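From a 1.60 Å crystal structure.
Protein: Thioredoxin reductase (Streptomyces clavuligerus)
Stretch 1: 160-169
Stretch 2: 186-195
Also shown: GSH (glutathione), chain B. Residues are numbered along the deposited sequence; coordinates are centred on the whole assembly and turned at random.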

ATOM      1  N   LEU A 160     -19.681 -15.271  -3.570  1.00 17.05           N
ATOM      2  CA  LEU A 160     -18.502 -14.415  -3.457  1.00 16.67           C
ATOM      3  C   LEU A 160     -18.791 -12.983  -3.891  1.00 16.33           C
ATOM      4  O   LEU A 160     -19.873 -12.681  -4.391  1.00 17.27           O
ATOM      5  CB  LEU A 160     -17.375 -14.995  -4.319  1.00 18.17           C
ATOM      6  CG  LEU A 160     -17.001 -16.457  -4.044  1.00 19.35           C
ATOM      7  CD1 LEU A 160     -16.106 -17.010  -5.142  1.00 20.55           C
ATOM      8  CD2 LEU A 160     -16.334 -16.597  -2.685  1.00 19.82           C
ATOM      9  N   HIS A 161     -17.820 -12.100  -3.691  1.00 17.18           N
ATOM     10  CA  HIS A 161     -17.932 -10.723  -4.171  1.00 17.36           C
ATOM     11  C   HIS A 161     -16.783 -10.323  -5.097  1.00 17.27           C
ATOM     12  O   HIS A 161     -17.015  -9.908  -6.231  1.00 19.18           O
ATOM     13  CB  HIS A 161     -18.032  -9.743  -2.995  1.00 18.02           C
ATOM     14  CG  HIS A 161     -17.735  -8.324  -3.368  1.00 19.27           C
ATOM     15  ND1 HIS A 161     -16.749  -7.586  -2.752  1.00 23.11           N
ATOM     16  CD2 HIS A 161     -18.277  -7.517  -4.310  1.00 19.22           C
ATOM     17  CE1 HIS A 161     -16.704  -6.381  -3.289  1.00 23.44           C
ATOM     18  NE2 HIS A 161     -17.617  -6.314  -4.242  1.00 21.53           N
ATOM     19  N   CYS A 162     -15.554 -10.475  -4.617  1.00 16.73           N
ATOM     20  CA  CYS A 162     -14.392  -9.788  -5.186  1.00 18.13           C
ATOM     21  C   CYS A 162     -13.767 -10.582  -6.378  1.00 17.25           C
ATOM     22  O   CYS A 162     -13.191 -11.648  -6.177  1.00 17.23           O
ATOM     23  CB  CYS A 162     -13.465  -9.402  -3.975  1.00 22.05           C
ATOM     24  SG  CYS A 162     -11.823  -8.881  -4.511  1.00 26.11           S
ATOM     25  N   PRO A 163     -13.898 -10.053  -7.624  1.00 20.06           N
ATOM     26  CA  PRO A 163     -13.295 -10.741  -8.774  1.00 19.66           C
ATOM     27  C   PRO A 163     -11.764 -10.797  -8.777  1.00 18.06           C
ATOM     28  O   PRO A 163     -11.193 -11.720  -9.354  1.00 18.39           O
ATOM     29  CB  PRO A 163     -13.798  -9.926  -9.978  1.00 20.96           C
ATOM     30  CG  PRO A 163     -15.028  -9.250  -9.489  1.00 25.12           C
ATOM     31  CD  PRO A 163     -14.707  -8.900  -8.073  1.00 22.75           C
ATOM     32  N   TYR A 164     -11.100  -9.829  -8.152  1.00 17.28           N
ATOM     33  CA  TYR A 164      -9.636  -9.875  -8.047  1.00 17.18           C
ATOM     34  C   TYR A 164      -9.200 -10.989  -7.098  1.00 17.67           C
ATOM     35  O   TYR A 164      -8.214 -11.683  -7.356  1.00 19.68           O
ATOM     36  CB  TYR A 164      -9.067  -8.512  -7.626  1.00 16.37           C
ATOM     37  CG  TYR A 164      -9.399  -7.450  -8.645  1.00 16.60           C
ATOM     38  CD1 TYR A 164      -8.813  -7.473  -9.901  1.00 17.27           C
ATOM     39  CD2 TYR A 164     -10.335  -6.458  -8.377  1.00 18.48           C
ATOM     40  CE1 TYR A 164      -9.131  -6.530 -10.855  1.00 17.99           C
ATOM     41  CE2 TYR A 164     -10.661  -5.507  -9.327  1.00 20.02           C
ATOM     42  CZ  TYR A 164     -10.051  -5.551 -10.563  1.00 19.54           C
ATOM     43  OH  TYR A 164     -10.354  -4.628 -11.526  1.00 20.46           O
ATOM     44  N   CYS A 165      -9.961 -11.175  -6.025  1.00 16.89           N
ATOM     45  CA  CYS A 165      -9.672 -12.204  -5.032  1.00 17.69           C
ATOM     46  C   CYS A 165      -9.950 -13.614  -5.548  1.00 18.12           C
ATOM     47  O   CYS A 165      -9.195 -14.539  -5.256  1.00 19.35           O
ATOM     48  CB  CYS A 165     -10.506 -11.964  -3.771  1.00 18.03           C
ATOM     49  SG  CYS A 165     -10.347 -10.308  -3.066  1.00 20.95           S
ATOM     50  N   HIS A 166     -11.029 -13.766  -6.318  1.00 17.63           N
ATOM     51  CA  HIS A 166     -11.574 -15.086  -6.659  1.00 18.32           C
ATOM     52  C   HIS A 166     -11.682 -15.412  -8.144  1.00 17.91           C
ATOM     53  O   HIS A 166     -11.839 -16.580  -8.502  1.00 18.71           O
ATOM     54  CB  HIS A 166     -12.972 -15.217  -6.063  1.00 19.03           C
ATOM     55  CG  HIS A 166     -13.028 -14.916  -4.602  1.00 19.29           C
ATOM     56  ND1 HIS A 166     -13.766 -13.875  -4.080  1.00 21.01           N
ATOM     57  CD2 HIS A 166     -12.424 -15.515  -3.553  1.00 20.32           C
ATOM     58  CE1 HIS A 166     -13.617 -13.856  -2.767  1.00 21.43           C
ATOM     59  NE2 HIS A 166     -12.810 -14.840  -2.423  1.00 22.86           N
ATOM     60  N   GLY A 167     -11.624 -14.393  -8.997  1.00 17.95           N
ATOM     61  CA  GLY A 167     -11.878 -14.560 -10.424  1.00 17.74           C
ATOM     62  C   GLY A 167     -11.017 -15.620 -11.077  1.00 17.02           C
ATOM     63  O   GLY A 167     -11.526 -16.501 -11.770  1.00 17.45           O
ATOM     64  N   TYR A 168      -9.708 -15.542 -10.863  1.00 17.00           N
ATOM     65  CA  TYR A 168      -8.796 -16.497 -11.483  1.00 16.61           C
ATOM     66  C   TYR A 168      -9.185 -17.939 -11.153  1.00 16.91           C
ATOM     67  O   TYR A 168      -9.174 -18.810 -12.025  1.00 18.11           O
ATOM     68  CB  TYR A 168      -7.350 -16.246 -11.054  1.00 18.22           C
ATOM     69  CG  TYR A 168      -6.399 -17.184 -11.748  1.00 20.86           C
ATOM     70  CD1 TYR A 168      -5.921 -16.894 -13.020  1.00 22.86           C
ATOM     71  CD2 TYR A 168      -6.018 -18.384 -11.157  1.00 22.71           C
ATOM     72  CE1 TYR A 168      -5.067 -17.761 -13.676  1.00 26.45           C
ATOM     73  CE2 TYR A 168      -5.166 -19.260 -11.805  1.00 27.41           C
ATOM     74  CZ  TYR A 168      -4.693 -18.941 -13.063  1.00 27.31           C
ATOM     75  OH  TYR A 168      -3.843 -19.802 -13.712  1.00 38.10           O
ATOM     76  N   GLU A 169      -9.549 -18.167  -9.892  1.00 16.90           N
ATOM     77  CA  GLU A 169      -9.865 -19.504  -9.390  1.00 17.90           C
ATOM     78  C   GLU A 169     -11.139 -20.099 -10.001  1.00 18.97           C
ATOM     79  O   GLU A 169     -11.329 -21.315  -9.965  1.00 21.38           O
ATOM     80  CB  GLU A 169      -9.980 -19.487  -7.859  1.00 19.47           C
ATOM     81  CG  GLU A 169      -8.646 -19.400  -7.121  1.00 20.75           C
ATOM     82  CD  GLU A 169      -7.928 -18.070  -7.298  1.00 20.20           C
ATOM     83  OE1 GLU A 169      -8.591 -17.011  -7.329  1.00 19.58           O
ATOM     84  OE2 GLU A 169      -6.685 -18.078  -7.398  1.00 22.10           O
ATOM     85  N   ARG A 186     -22.705  -3.578 -13.447  1.00 18.65           N
ATOM     86  CA  ARG A 186     -21.269  -3.361 -13.637  1.00 19.67           C
ATOM     87  C   ARG A 186     -20.455  -4.570 -13.170  1.00 18.81           C
ATOM     88  O   ARG A 186     -19.431  -4.904 -13.769  1.00 18.88           O
ATOM     89  CB  ARG A 186     -20.799  -2.085 -12.926  1.00 23.85           C
ATOM     90  CG  ARG A 186     -21.230  -0.799 -13.619  1.00 30.69           C
ATOM     91  CD  ARG A 186     -20.629   0.447 -12.977  1.00 42.03           C
ATOM     92  NE  ARG A 186     -19.612   1.084 -13.820  1.00 55.81           N
ATOM     93  CZ  ARG A 186     -18.307   0.804 -13.813  1.00 67.15           C
ATOM     94  NH1 ARG A 186     -17.797  -0.123 -13.006  1.00 79.32           N
ATOM     95  NH2 ARG A 186     -17.497   1.464 -14.633  1.00 75.51           N
ATOM     96  N   HIS A 187     -20.922  -5.238 -12.116  1.00 17.58           N
ATOM     97  CA  HIS A 187     -20.234  -6.421 -11.596  1.00 17.27           C
ATOM     98  C   HIS A 187     -20.254  -7.582 -12.595  1.00 16.94           C
ATOM     99  O   HIS A 187     -19.250  -8.274 -12.764  1.00 17.39           O
ATOM    100  CB  HIS A 187     -20.836  -6.859 -10.254  1.00 17.87           C
ATOM    101  CG  HIS A 187     -19.829  -7.413  -9.297  1.00 19.39           C
ATOM    102  ND1 HIS A 187     -18.734  -6.690  -8.876  1.00 20.86           N
ATOM    103  CD2 HIS A 187     -19.757  -8.609  -8.666  1.00 19.90           C
ATOM    104  CE1 HIS A 187     -18.026  -7.420  -8.033  1.00 22.09           C
ATOM    105  NE2 HIS A 187     -18.625  -8.588  -7.888  1.00 21.25           N
ATOM    106  N   ALA A 188     -21.392  -7.789 -13.257  1.00 16.61           N
ATOM    107  CA  ALA A 188     -21.498  -8.821 -14.292  1.00 16.83           C
ATOM    108  C   ALA A 188     -20.571  -8.525 -15.474  1.00 16.70           C
ATOM    109  O   ALA A 188     -19.919  -9.430 -16.003  1.00 16.88           O
ATOM    110  CB  ALA A 188     -22.938  -8.954 -14.768  1.00 17.73           C
ATOM    111  N   LEU A 189     -20.510  -7.258 -15.877  1.00 16.88           N
ATOM    112  CA  LEU A 189     -19.629  -6.838 -16.966  1.00 17.07           C
ATOM    113  C   LEU A 189     -18.158  -7.041 -16.591  1.00 17.55           C
ATOM    114  O   LEU A 189     -17.353  -7.457 -17.423  1.00 18.03           O
ATOM    115  CB  LEU A 189     -19.893  -5.376 -17.338  1.00 18.25           C
ATOM    116  CG  LEU A 189     -21.295  -5.069 -17.881  1.00 20.42           C
ATOM    117  CD1 LEU A 189     -21.520  -3.568 -17.959  1.00 21.93           C
ATOM    118  CD2 LEU A 189     -21.513  -5.725 -19.237  1.00 20.84           C
ATOM    119  N   LEU A 190     -17.820  -6.758 -15.335  1.00 17.61           N
ATOM    120  CA  LEU A 190     -16.474  -6.999 -14.812  1.00 17.35           C
ATOM    121  C   LEU A 190     -16.118  -8.490 -14.830  1.00 16.82           C
ATOM    122  O   LEU A 190     -15.027  -8.869 -15.256  1.00 17.05           O
ATOM    123  CB  LEU A 190     -16.355  -6.433 -13.390  1.00 17.43           C
ATOM    124  CG  LEU A 190     -15.069  -6.670 -12.593  1.00 19.58           C
ATOM    125  CD1 LEU A 190     -13.847  -6.143 -13.331  1.00 21.62           C
ATOM    126  CD2 LEU A 190     -15.194  -6.014 -11.226  1.00 22.03           C
ATOM    127  N   LEU A 191     -17.050  -9.333 -14.384  1.00 17.58           N
ATOM    128  CA  LEU A 191     -16.817 -10.779 -14.319  1.00 17.64           C
ATOM    129  C   LEU A 191     -16.642 -11.444 -15.689  1.00 17.56           C
ATOM    130  O   LEU A 191     -16.039 -12.516 -15.783  1.00 17.60           O
ATOM    131  CB  LEU A 191     -17.933 -11.470 -13.530  1.00 18.41           C
ATOM    132  CG  LEU A 191     -17.832 -11.274 -12.015  1.00 20.10           C
ATOM    133  CD1 LEU A 191     -19.164 -11.556 -11.336  1.00 22.38           C
ATOM    134  CD2 LEU A 191     -16.743 -12.162 -11.428  1.00 20.01           C
ATOM    135  N   ARG A 192     -17.145 -10.805 -16.747  1.00 18.30           N
ATOM    136  CA  ARG A 192     -16.937 -11.306 -18.114  1.00 19.43           C
ATOM    137  C   ARG A 192     -15.463 -11.339 -18.524  1.00 18.83           C
ATOM    138  O   ARG A 192     -15.104 -12.014 -19.488  1.00 20.29           O
ATOM    139  CB  ARG A 192     -17.743 -10.495 -19.140  1.00 20.39           C
ATOM    140  CG  ARG A 192     -19.146 -11.026 -19.376  1.00 22.02           C
ATOM    141  CD  ARG A 192     -19.149 -12.324 -20.175  1.00 22.79           C
ATOM    142  NE  ARG A 192     -18.949 -12.125 -21.615  1.00 23.68           N
ATOM    143  CZ  ARG A 192     -17.827 -12.368 -22.297  1.00 23.71           C
ATOM    144  NH1 ARG A 192     -16.725 -12.822 -21.701  1.00 24.05           N
ATOM    145  NH2 ARG A 192     -17.804 -12.147 -23.608  1.00 27.65           N
ATOM    146  N   GLN A 193     -14.619 -10.608 -17.799  1.00 18.41           N
ATOM    147  CA  GLN A 193     -13.175 -10.678 -18.000  1.00 18.82           C
ATOM    148  C   GLN A 193     -12.592 -12.040 -17.574  1.00 18.46           C
ATOM    149  O   GLN A 193     -11.522 -12.427 -18.045  1.00 20.30           O
ATOM    150  CB  GLN A 193     -12.492  -9.516 -17.257  1.00 19.47           C
ATOM    151  CG  GLN A 193     -10.972  -9.467 -17.347  1.00 19.65           C
ATOM    152  CD  GLN A 193     -10.445  -9.476 -18.772  1.00 20.42           C
ATOM    153  OE1 GLN A 193     -11.133  -9.067 -19.708  1.00 21.08           O
ATOM    154  NE2 GLN A 193      -9.210  -9.936 -18.939  1.00 20.07           N
ATOM    155  N   TRP A 194     -13.303 -12.768 -16.709  1.00 17.64           N
ATOM    156  CA  TRP A 194     -12.847 -14.080 -16.226  1.00 17.65           C
ATOM    157  C   TRP A 194     -13.572 -15.296 -16.827  1.00 18.01           C
ATOM    158  O   TRP A 194     -13.063 -16.413 -16.743  1.00 18.91           O
ATOM    159  CB  TRP A 194     -12.948 -14.140 -14.699  1.00 16.98           C
ATOM    160  CG  TRP A 194     -11.862 -13.388 -13.985  1.00 16.48           C
ATOM    161  CD1 TRP A 194     -10.656 -13.884 -13.582  1.00 16.63           C
ATOM    162  CD2 TRP A 194     -11.886 -12.014 -13.581  1.00 16.22           C
ATOM    163  NE1 TRP A 194      -9.928 -12.904 -12.948  1.00 16.51           N
ATOM    164  CE2 TRP A 194     -10.659 -11.746 -12.937  1.00 15.88           C
ATOM    165  CE3 TRP A 194     -12.824 -10.981 -13.705  1.00 16.31           C
ATOM    166  CZ2 TRP A 194     -10.347 -10.487 -12.412  1.00 16.40           C
ATOM    167  CZ3 TRP A 194     -12.512  -9.730 -13.187  1.00 16.41           C
ATOM    168  CH2 TRP A 194     -11.282  -9.495 -12.549  1.00 16.24           C
ATOM    169  N   SER A 195     -14.752 -15.094 -17.413  1.00 18.30           N
ATOM    170  CA  SER A 195     -15.496 -16.195 -18.039  1.00 18.53           C
ATOM    171  C   SER A 195     -16.409 -15.688 -19.145  1.00 18.70           C
ATOM    172  O   SER A 195     -16.913 -14.571 -19.061  1.00 19.10           O
ATOM    173  CB  SER A 195     -16.339 -16.931 -16.992  1.00 18.61           C
ATOM    174  OG  SER A 195     -17.043 -18.020 -17.570  1.00 18.98           O
TER
HETATM  175  N1  GSH B 401     -14.982  -1.218  -6.086  0.50 39.28           N
HETATM  176  CA1 GSH B 401     -15.366  -1.541  -7.462  0.50 27.52           C
HETATM  177  C1  GSH B 401     -15.996  -0.278  -8.080  0.50 37.43           C
HETATM  178  O11 GSH B 401     -17.209  -0.078  -7.823  0.50 38.41           O
HETATM  179  O12 GSH B 401     -15.266   0.454  -8.794  0.50 44.58           O
HETATM  180  CB1 GSH B 401     -16.431  -2.610  -7.512  0.50 32.71           C
HETATM  181  CG1 GSH B 401     -15.990  -3.837  -8.310  0.50 34.20           C
HETATM  182  CD1 GSH B 401     -14.888  -4.556  -7.537  0.50 35.40           C
HETATM  183  OE1 GSH B 401     -13.705  -4.454  -7.858  0.50 39.91           O
HETATM  184  N2  GSH B 401     -15.353  -5.374  -6.589  0.50 32.87           N
HETATM  185  CA2 GSH B 401     -14.480  -6.151  -5.702  0.50 32.56           C
HETATM  186  C2  GSH B 401     -14.085  -5.266  -4.597  0.50 31.67           C
HETATM  187  O2  GSH B 401     -14.621  -4.185  -4.347  0.50 38.09           O
HETATM  188  CB2 GSH B 401     -13.056  -6.338  -6.230  0.50 15.35           C
HETATM  189  SG2 GSH B 401     -12.270  -7.998  -6.281  0.50 22.85           S
HETATM  190  N3  GSH B 401     -12.987  -5.758  -4.056  0.50 24.78           N
HETATM  191  CA3 GSH B 401     -12.259  -5.013  -3.119  0.50 20.69           C
HETATM  192  C3  GSH B 401     -12.139  -5.613  -1.692  0.50 24.32           C
HETATM  193  O31 GSH B 401     -12.489  -6.914  -1.466  0.50 21.66           O
HETATM  194  O32 GSH B 401     -11.643  -4.897  -0.728  0.50 19.57           O
HETATM  195  O   HOH W   1      -8.587 -12.800 -10.067  1.00 18.63           O

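The contact between the two stretches is centred on Pro163, the first residue of a short helix, whose CA-to-CB bond points toward the second stretch. Its ring lies among three apolar side chains. Pro163 CG is 3.7 Å from Leu190 CD2 and 3.9 Å from Leu191 CD2, while Pro163 CB approaches Trp194 CZ3 at 3.5 Å. Leu190 and Leu191 belong to a helix, and Trp194 follows in the turn after it, where Trp194 N donates a 2.9 Å hydrogen bond to Leu191 O. The proline thus meets both the helix and the indole that comes after it.

Trp194, with chi1 in the m rotamer, has the largest area covered across the contact, and its indole lies flat against the backbone of the first stretch. Pro163 CB sits 3.9 Å from the centroid of the six-membered ring, 29° off the ring normal, and Gly167 CA sits 3.6 Å from the centroid of the five-membered ring, 16° off the normal. Both are CH-pi contacts over the indole face, so the two rings of one side chain cover residues four apart in sequence. These residues are also joined by the 2.7 Å hydrogen bond from Gly167 N to Pro163 O. The absence of a side chain at Gly167 matters here: an ideally placed CB would lie only 2.5 Å from Trp194 NE1 and 2.4 Å from Pro163 O, clashing with both. Without it, the backbone comes close, with Gly167 C 3.1 Å from Trp194 CD1.

At its edge, the same indole meets Tyr164. The CA-to-CB bond of Tyr164 points away from the second stretch, but its ring comes back within reach, with Tyr164 CE1 4.0 Å from Trp194 CH2. The edge of Trp194 is directed toward the face of Tyr164 in an offset edge-to-face pair, with centroids 5.8 Å apart and planes at 81°.

A water marks the polar margin beside the indole. Pro163 O at 2.9 Å and Tyr164 O at 3.0 Å are both placed to accept from it, though with further acceptors elsewhere its two protons cannot serve all of them at once; it accepts from Tyr168 N at 3.1 Å and, weakly, from Trp194 NE1 at 3.2 Å. Tyr168 N and Trp194 NE1 are 3.4 Å apart, but both are donors and cannot bond to each other; the water serves as their common acceptor.

Beyond the proline, toward the start of the first stretch, lies the one direct hydrogen bond across the contact. His187 NE2 donates to His161 O at 2.7 Å, with an N-H...O angle of 145°, and the acceptor lies near the plane of the His187 ring. Pro163 CD packs 3.6 Å from His187 CE1, linking this bond to the apolar centre. The two histidine rings are nearly parallel, at 10°, but are slid apart with centroids 5.2 Å from each other and barely overlap. Glutathione, disulfide-linked through its SG2 to Cys162 SG at 2.0 Å, borders this edge, with its N2 3.7 Å from His187 CE1.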